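Local structure of ribokinase, putative (Burkholderia thailandensis, 3B1N) at residues A72-P77 with D97-Q102; A101-T106 with Q113-H118. The protein probably phosphorylates nucleosides, as a PfkB-family (ribokinase-like) nucleoside kinase that binds ADP together with the nucleoside mizoribine. All blocks are in the same frame, centred on the assembly; numbering follows the deposited sequence. Where two conformers were deposited one is given.

Interaction 1: residues A72-P77 with D97-Q102; sequences AVDAQP and DTYSAQ
Asp-74 and Ser-100 meet where the large Rossmann-like sheet of this PfkB-family kinase gives way to its small lid sheet: residues 72-77 follow strand 64-71 and enter helix 76-85, while 97-102 lead from strand 88-95 into lid strand 101-107. One carboxylate oxygen does most of the holding. Asp-74 OD1 takes Ser-100 N at 2.9 Å on its syn lone pair, nearly straight at the hydrogen (166°), and Ser-100 OG at 2.8 Å from above the carboxylate plane. The two donors thus reach OD1 from different directions, which should fix the tilt of the carboxylate as well as its position. Asp-74 CG lies between its backbone N and carbonyl carbon (chi1 57°), a crowded position that puts CG on the Ser-100 side; the two hydrogen bonds then set the turn of the carboxylate. The other oxygen, OD2, is salt-bridged to Arg-44 and accepts from a water that also donates to Ser-100 O; this charge pairing probably keeps the aspartate ionised. Ser-100 OG is further bonded to Gly-71 N, joining the end of strand 64-71 to the same network.

Beside this polar pair, Val-73 lays one methyl over the ring of Tyr-99. CG1, anti to the backbone N (chi1 174°), makes a CH-pi contact off centre, above the CE1-CZ side, 3.9 Å from the ring centroid. The carboxylate of Asp-74 stands almost perpendicular to the same ring, so the methyl covers a face while OD2 sits at the edge, near the ring plane. The other methyl, Val-73 CG2, packs against the backbone of Thr-98, whose carbonyl O accepts Val-73 N at 3.0 Å. Nearest to the ring, Val-73 CG1 comes within 3.5 Å of Tyr-99 CE1.

Interaction 2: residues A101-T106 with Q113-H118; sequences AQAMIT and QITAFH. With MZR (5-hydroxy-1-(beta-D-ribofuranosyl)-1H-imidazole-4-carboxamide), chain F.
Phe-117 and Ala-103 face each other as a non-hydrogen-bonded pair in the antiparallel hairpin of strands 101-107 and 113-118, part of the lid sheet beside the nucleoside pocket. The backbone satisfies itself in three reciprocal pairs: Gln-102 with His-118, Met-104 with Ala-116 and Thr-106 with Ile-114 each exchange two N-H...O bonds. Met-104 N to Ala-116 O is the straightest of the six (2.8 Å, 174°), whereas the return bond from Ala-116 N to Met-104 O is more bent (145°). Met-104 O also receives the CA-H of Thr-115 and a water. That water donates to Ile-114 O too and is hydrogen-bonded to Thr-106 OG1 at 2.7 Å, giving the threonine hydroxyl a partner on the face it shares with Met-104 and Ala-116. On that face Gln-102 OE1 is bonded to Arg-44. Backbone groups of Ala-103 and Ile-105 point to the other side of their strand, to strand 10-16, and residues 113-117 pair in parallel with a strand of the second subunit, so the sheet continues across the dimer.

Ala-103, Ile-105, Thr-115 and Phe-117 line the face toward mizoribine. The ring of Phe-117 has Gln-102 O over one face, toward the rim, and the base over the opposite face, with Phe-117 CE1 3.4 Å from MZR C4. Ala-103 CB presses on Phe-117 CD1 at 3.5 Å and Ala-101 CB lies near its CZ, both obliquely. Thr-115 OG1 lies alongside Ile-105, 3.6 Å from CG1, while Ile-105 CD1 reaches the ribose near C3'. MZR draws its hydrogen bonds largely from elsewhere, including Asp-12 and Asp-253 of the same chain and Ser-36 of the second subunit. The hairpin's side chains therefore offer the nucleoside chiefly apolar and aromatic contact, while its backbone polarity is spent on sheet and dimer.

The two contacts follow one another along the chain and overlap in Ala-101 and Gln-102, their centres 16 Å apart on the same side of the protein. Interaction 1 lies at the periphery, its centre about 21 Å from the centre of the chain, at the connections before helix 76-85 and after strand 88-95, an edge strand of the large sheet. It holds the lead-in to strand 101-107; interaction 2, deeper and buried, pairs the strand itself with its neighbour 113-118. The chain thus passes from the edge of the large sheet into the strand that lines the nucleoside pocket, whose hairpin partner 113-118 continues the small sheet into the second subunit.

Interaction 1: residues A72-P77 with D97-Q102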
loop_
_atom_site.group_PDB
_atom_site.type_symbol
_atom_site.label_atom_id
_atom_site.label_comp_id
_atom_site.label_asym_id
_atom_site.label_seq_id
_atom_site.Cartn_x
_atom_site.Cartn_y
_atom_site.Cartn_z
ATOM N N ALA B 72 -22.891 8.445 7.362
ATOM C CA ALA B 72 -24.187 8.068 6.796
ATOM C C ALA B 72 -24.201 7.678 5.341
ATOM O O ALA B 72 -25.061 6.903 4.914
ATOM C CB ALA B 72 -25.213 9.189 7.032
ATOM N N VAL B 73 -23.289 8.220 4.535
ATOM C CA VAL B 73 -23.350 7.951 3.121
ATOM C C VAL B 73 -23.235 6.469 2.863
ATOM O O VAL B 73 -23.876 5.953 1.947
ATOM C CB VAL B 73 -22.245 8.719 2.336
ATOM C CG1 VAL B 73 -22.211 8.316 0.804
ATOM C CG2 VAL B 73 -22.452 10.192 2.480
ATOM N N ASP B 74 -22.371 5.778 3.630
ATOM C CA ASP B 74 -22.133 4.364 3.325
ATOM C C ASP B 74 -22.126 3.488 4.566
ATOM O O ASP B 74 -21.688 2.366 4.489
ATOM C CB ASP B 74 -20.856 4.205 2.505
ATOM C CG ASP B 74 -19.656 4.775 3.189
ATOM O OD1 ASP B 74 -19.788 5.270 4.333
ATOM O OD2 ASP B 74 -18.564 4.732 2.549
ATOM N N ALA B 75 -22.719 3.981 5.652
ATOM C CA ALA B 75 -22.804 3.185 6.904
ATOM C C ALA B 75 -23.736 1.978 6.809
ATOM O O ALA B 75 -23.520 1.008 7.570
ATOM C CB ALA B 75 -23.234 4.024 8.050
ATOM N N GLN B 76 -24.752 2.011 5.956
ATOM C CA GLN B 76 -25.843 1.016 6.095
ATOM C C GLN B 76 -25.421 -0.450 6.025
ATOM O O GLN B 76 -25.905 -1.237 6.871
ATOM C CB GLN B 76 -26.981 1.290 5.082
ATOM C CG GLN B 76 -28.354 0.666 5.537
ATOM C CD GLN B 76 -28.863 1.282 6.837
ATOM O OE1 GLN B 76 -29.044 2.515 6.906
ATOM N NE2 GLN B 76 -29.126 0.461 7.855
ATOM N N PRO B 77 -24.515 -0.816 5.114
ATOM C CA PRO B 77 -24.124 -2.240 5.114
ATOM C C PRO B 77 -23.523 -2.685 6.434
ATOM O O PRO B 77 -23.741 -3.837 6.870
ATOM C CB PRO B 77 -23.110 -2.334 3.963
ATOM C CG PRO B 77 -23.642 -1.263 3.000
ATOM C CD PRO B 77 -24.016 -0.114 3.910
ATOM N N ASP B 97 -24.190 12.916 6.082
ATOM C CA ASP B 97 -23.489 13.485 4.914
ATOM C C ASP B 97 -21.970 13.302 4.966
ATOM O O ASP B 97 -21.173 14.152 4.493
ATOM C CB ASP B 97 -23.865 14.985 4.736
ATOM C CG ASP B 97 -23.423 15.534 3.398
ATOM O OD1 ASP B 97 -22.836 16.655 3.357
ATOM O OD2 ASP B 97 -23.634 14.827 2.391
ATOM N N THR B 98 -21.559 12.164 5.521
ATOM C CA THR B 98 -20.127 11.870 5.742
ATOM C C THR B 98 -19.854 10.443 5.259
ATOM O O THR B 98 -20.755 9.588 5.350
ATOM C CB THR B 98 -19.790 11.992 7.267
ATOM O OG1 THR B 98 -20.053 13.324 7.688
ATOM C CG2 THR B 98 -18.340 11.711 7.586
ATOM N N TYR B 99 -18.634 10.201 4.784
ATOM C CA TYR B 99 -18.231 8.835 4.418
ATOM C C TYR B 99 -17.622 8.147 5.632
ATOM O O TYR B 99 -16.961 8.795 6.442
ATOM C CB TYR B 99 -17.235 8.820 3.252
ATOM C CG TYR B 99 -17.890 9.151 1.916
ATOM C CD1 TYR B 99 -18.259 8.126 1.042
ATOM C CD2 TYR B 99 -18.115 10.479 1.539
ATOM C CE1 TYR B 99 -18.835 8.437 -0.216
ATOM C CE2 TYR B 99 -18.713 10.776 0.312
ATOM C CZ TYR B 99 -19.062 9.749 -0.528
ATOM O OH TYR B 99 -19.635 10.033 -1.735
ATOM N N SER B 100 -17.814 6.820 5.727
ATOM C CA SER B 100 -17.094 6.056 6.727
ATOM C C SER B 100 -15.612 5.971 6.403
ATOM O O SER B 100 -15.204 6.106 5.235
ATOM C CB SER B 100 -17.687 4.640 6.821
ATOM O OG SER B 100 -19.088 4.716 6.996
ATOM N N ALA B 101 -14.825 5.674 7.440
ATOM C CA ALA B 101 -13.386 5.382 7.276
ATOM C C ALA B 101 -13.140 4.309 6.233
ATOM O O ALA B 101 -13.882 3.348 6.120
ATOM C CB ALA B 101 -12.763 4.951 8.613
ATOM N N GLN B 102 -12.047 4.471 5.478
ATOM C CA GLN B 102 -11.665 3.522 4.438
ATOM C C GLN B 102 -10.165 3.283 4.532
ATOM O O GLN B 102 -9.379 4.217 4.573
ATOM C CB GLN B 102 -12.067 4.072 3.043
ATOM C CG GLN B 102 -11.423 3.323 1.916
ATOM C CD GLN B 102 -12.139 2.043 1.584
ATOM O OE1 GLN B 102 -13.330 2.057 1.223
ATOM N NE2 GLN B 102 -11.404 0.916 1.645
HETATM O O HOH W 1 -16.116 5.260 2.815
#

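Interaction 2: residues A101-T106 with Q113-H118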
loop_
_atom_site.group_PDB
_atom_site.type_symbol
_atom_site.label_atom_id
_atom_site.label_comp_id
_atom_site.label_asym_id
_atom_site.label_seq_id
_atom_site.Cartn_x
_atom_site.Cartn_y
_atom_site.Cartn_z
ATOM N N ALA B 101 -14.825 5.674 7.440
ATOM C CA ALA B 101 -13.386 5.382 7.276
ATOM C C ALA B 101 -13.140 4.309 6.233
ATOM O O ALA B 101 -13.882 3.348 6.120
ATOM C CB ALA B 101 -12.763 4.951 8.613
ATOM N N GLN B 102 -12.047 4.471 5.478
ATOM C CA GLN B 102 -11.665 3.522 4.438
ATOM C C GLN B 102 -10.165 3.283 4.532
ATOM O O GLN B 102 -9.379 4.217 4.573
ATOM C CB GLN B 102 -12.067 4.072 3.043
ATOM C CG GLN B 102 -11.423 3.323 1.916
ATOM C CD GLN B 102 -12.139 2.043 1.584
ATOM O OE1 GLN B 102 -13.330 2.057 1.223
ATOM N NE2 GLN B 102 -11.404 0.916 1.645
ATOM N N ALA B 103 -9.784 2.017 4.624
ATOM C CA ALA B 103 -8.353 1.669 4.684
ATOM C C ALA B 103 -7.969 0.968 3.414
ATOM O O ALA B 103 -8.657 0.061 2.961
ATOM C CB ALA B 103 -8.101 0.714 5.882
ATOM N N MET B 104 -6.873 1.426 2.807
ATOM C CA MET B 104 -6.312 0.738 1.650
ATOM C C MET B 104 -5.047 0.068 2.175
ATOM O O MET B 104 -4.097 0.736 2.543
ATOM C CB MET B 104 -6.006 1.756 0.522
ATOM C CG MET B 104 -7.196 2.600 0.068
ATOM S SD MET B 104 -8.278 1.644 -1.023
ATOM C CE MET B 104 -7.192 1.224 -2.375
ATOM N N ILE B 105 -5.105 -1.249 2.324
ATOM C CA ILE B 105 -4.074 -2.011 3.028
ATOM C C ILE B 105 -3.285 -2.908 2.072
ATOM O O ILE B 105 -3.865 -3.751 1.420
ATOM C CB ILE B 105 -4.793 -2.920 4.080
ATOM C CG1 ILE B 105 -5.681 -2.070 4.985
ATOM C CG2 ILE B 105 -3.761 -3.801 4.887
ATOM C CD1 ILE B 105 -6.555 -2.946 5.988
ATOM N N THR B 106 -1.961 -2.700 2.023
ATOM C CA THR B 106 -1.122 -3.650 1.281
ATOM C C THR B 106 -0.368 -4.564 2.209
ATOM O O THR B 106 0.349 -4.080 3.090
ATOM C CB THR B 106 -0.217 -2.979 0.317
ATOM O OG1 THR B 106 -1.002 -2.156 -0.537
ATOM C CG2 THR B 106 0.550 -4.104 -0.444
ATOM N N GLN B 113 2.225 -4.778 6.948
ATOM C CA GLN B 113 1.113 -3.962 6.416
ATOM C C GLN B 113 1.627 -2.548 6.097
ATOM O O GLN B 113 2.269 -1.958 6.977
ATOM C CB GLN B 113 -0.004 -3.817 7.482
ATOM C CG GLN B 113 -0.815 -5.075 7.742
ATOM C CD GLN B 113 -2.005 -4.899 8.715
ATOM O OE1 GLN B 113 -2.886 -4.046 8.537
ATOM N NE2 GLN B 113 -2.051 -5.762 9.725
ATOM N N ILE B 114 1.337 -1.987 4.912
ATOM C CA ILE B 114 1.450 -0.532 4.719
ATOM C C ILE B 114 0.037 -0.051 4.298
ATOM O O ILE B 114 -0.533 -0.560 3.281
ATOM C CB ILE B 114 2.474 -0.152 3.630
ATOM C CG1 ILE B 114 3.857 -0.653 4.044
ATOM C CG2 ILE B 114 2.448 1.414 3.412
ATOM C CD1 ILE B 114 4.958 -0.433 2.937
ATOM N N THR B 115 -0.541 0.826 5.114
ATOM C CA THR B 115 -1.958 1.199 4.963
ATOM C C THR B 115 -2.090 2.705 4.728
ATOM O O THR B 115 -1.528 3.502 5.479
ATOM C CB THR B 115 -2.713 0.813 6.231
ATOM O OG1 THR B 115 -2.704 -0.615 6.346
ATOM C CG2 THR B 115 -4.168 1.337 6.214
ATOM N N ALA B 116 -2.808 3.089 3.672
ATOM C CA ALA B 116 -3.257 4.463 3.529
ATOM C C ALA B 116 -4.667 4.521 4.077
ATOM O O ALA B 116 -5.553 3.779 3.600
ATOM C CB ALA B 116 -3.295 4.816 2.047
ATOM N N PHE B 117 -4.865 5.418 5.026
ATOM C CA PHE B 117 -6.131 5.425 5.771
ATOM C C PHE B 117 -6.836 6.747 5.541
ATOM O O PHE B 117 -6.255 7.799 5.816
ATOM C CB PHE B 117 -5.838 5.156 7.264
ATOM C CG PHE B 117 -7.042 4.741 8.041
ATOM C CD1 PHE B 117 -7.425 3.390 8.088
ATOM C CD2 PHE B 117 -7.790 5.710 8.717
ATOM C CE1 PHE B 117 -8.554 3.035 8.819
ATOM C CE2 PHE B 117 -8.942 5.349 9.417
ATOM C CZ PHE B 117 -9.294 4.002 9.477
ATOM N N HIS B 118 -8.067 6.683 5.022
ATOM C CA HIS B 118 -8.879 7.894 4.885
ATOM C C HIS B 118 -9.893 7.927 6.029
ATOM O O HIS B 118 -10.814 7.129 6.034
ATOM C CB HIS B 118 -9.615 8.002 3.558
ATOM C CG HIS B 118 -10.217 9.373 3.376
ATOM N ND1 HIS B 118 -11.571 9.614 3.514
ATOM C CD2 HIS B 118 -9.633 10.589 3.203
ATOM C CE1 HIS B 118 -11.796 10.912 3.381
ATOM N NE2 HIS B 118 -10.642 11.524 3.178
HETATM N N1 MZR F . -6.421 4.128 12.639
HETATM O O3 MZR F . -7.843 1.742 12.368
HETATM C C4 MZR F . -6.846 1.550 11.388
HETATM C C5 MZR F . -5.785 2.478 11.067
HETATM C C6 MZR F . -5.575 3.791 11.680
HETATM O O6 MZR F . -4.623 4.459 11.224
HETATM N N7 MZR F . -5.103 1.838 10.077
HETATM C C8 MZR F . -5.696 0.644 9.845
HETATM N N9 MZR F . -6.781 0.451 10.649
HETATM C "C1'" MZR F . -7.637 -0.746 10.713
HETATM C "C2'" MZR F . -8.139 -1.321 9.401
HETATM O "O2'" MZR F . -9.418 -0.739 9.171
HETATM C "C3'" MZR F . -8.114 -2.845 9.677
HETATM O "O3'" MZR F . -9.370 -3.526 9.613
HETATM C "C4'" MZR F . -7.507 -2.977 11.048
HETATM O "O4'" MZR F . -6.784 -1.771 11.211
HETATM C "C5'" MZR F . -6.581 -4.167 11.130
HETATM O "O5'" MZR F . -6.088 -4.208 12.495
HETATM O O HOH W 2 -1.745 0.127 0.637
#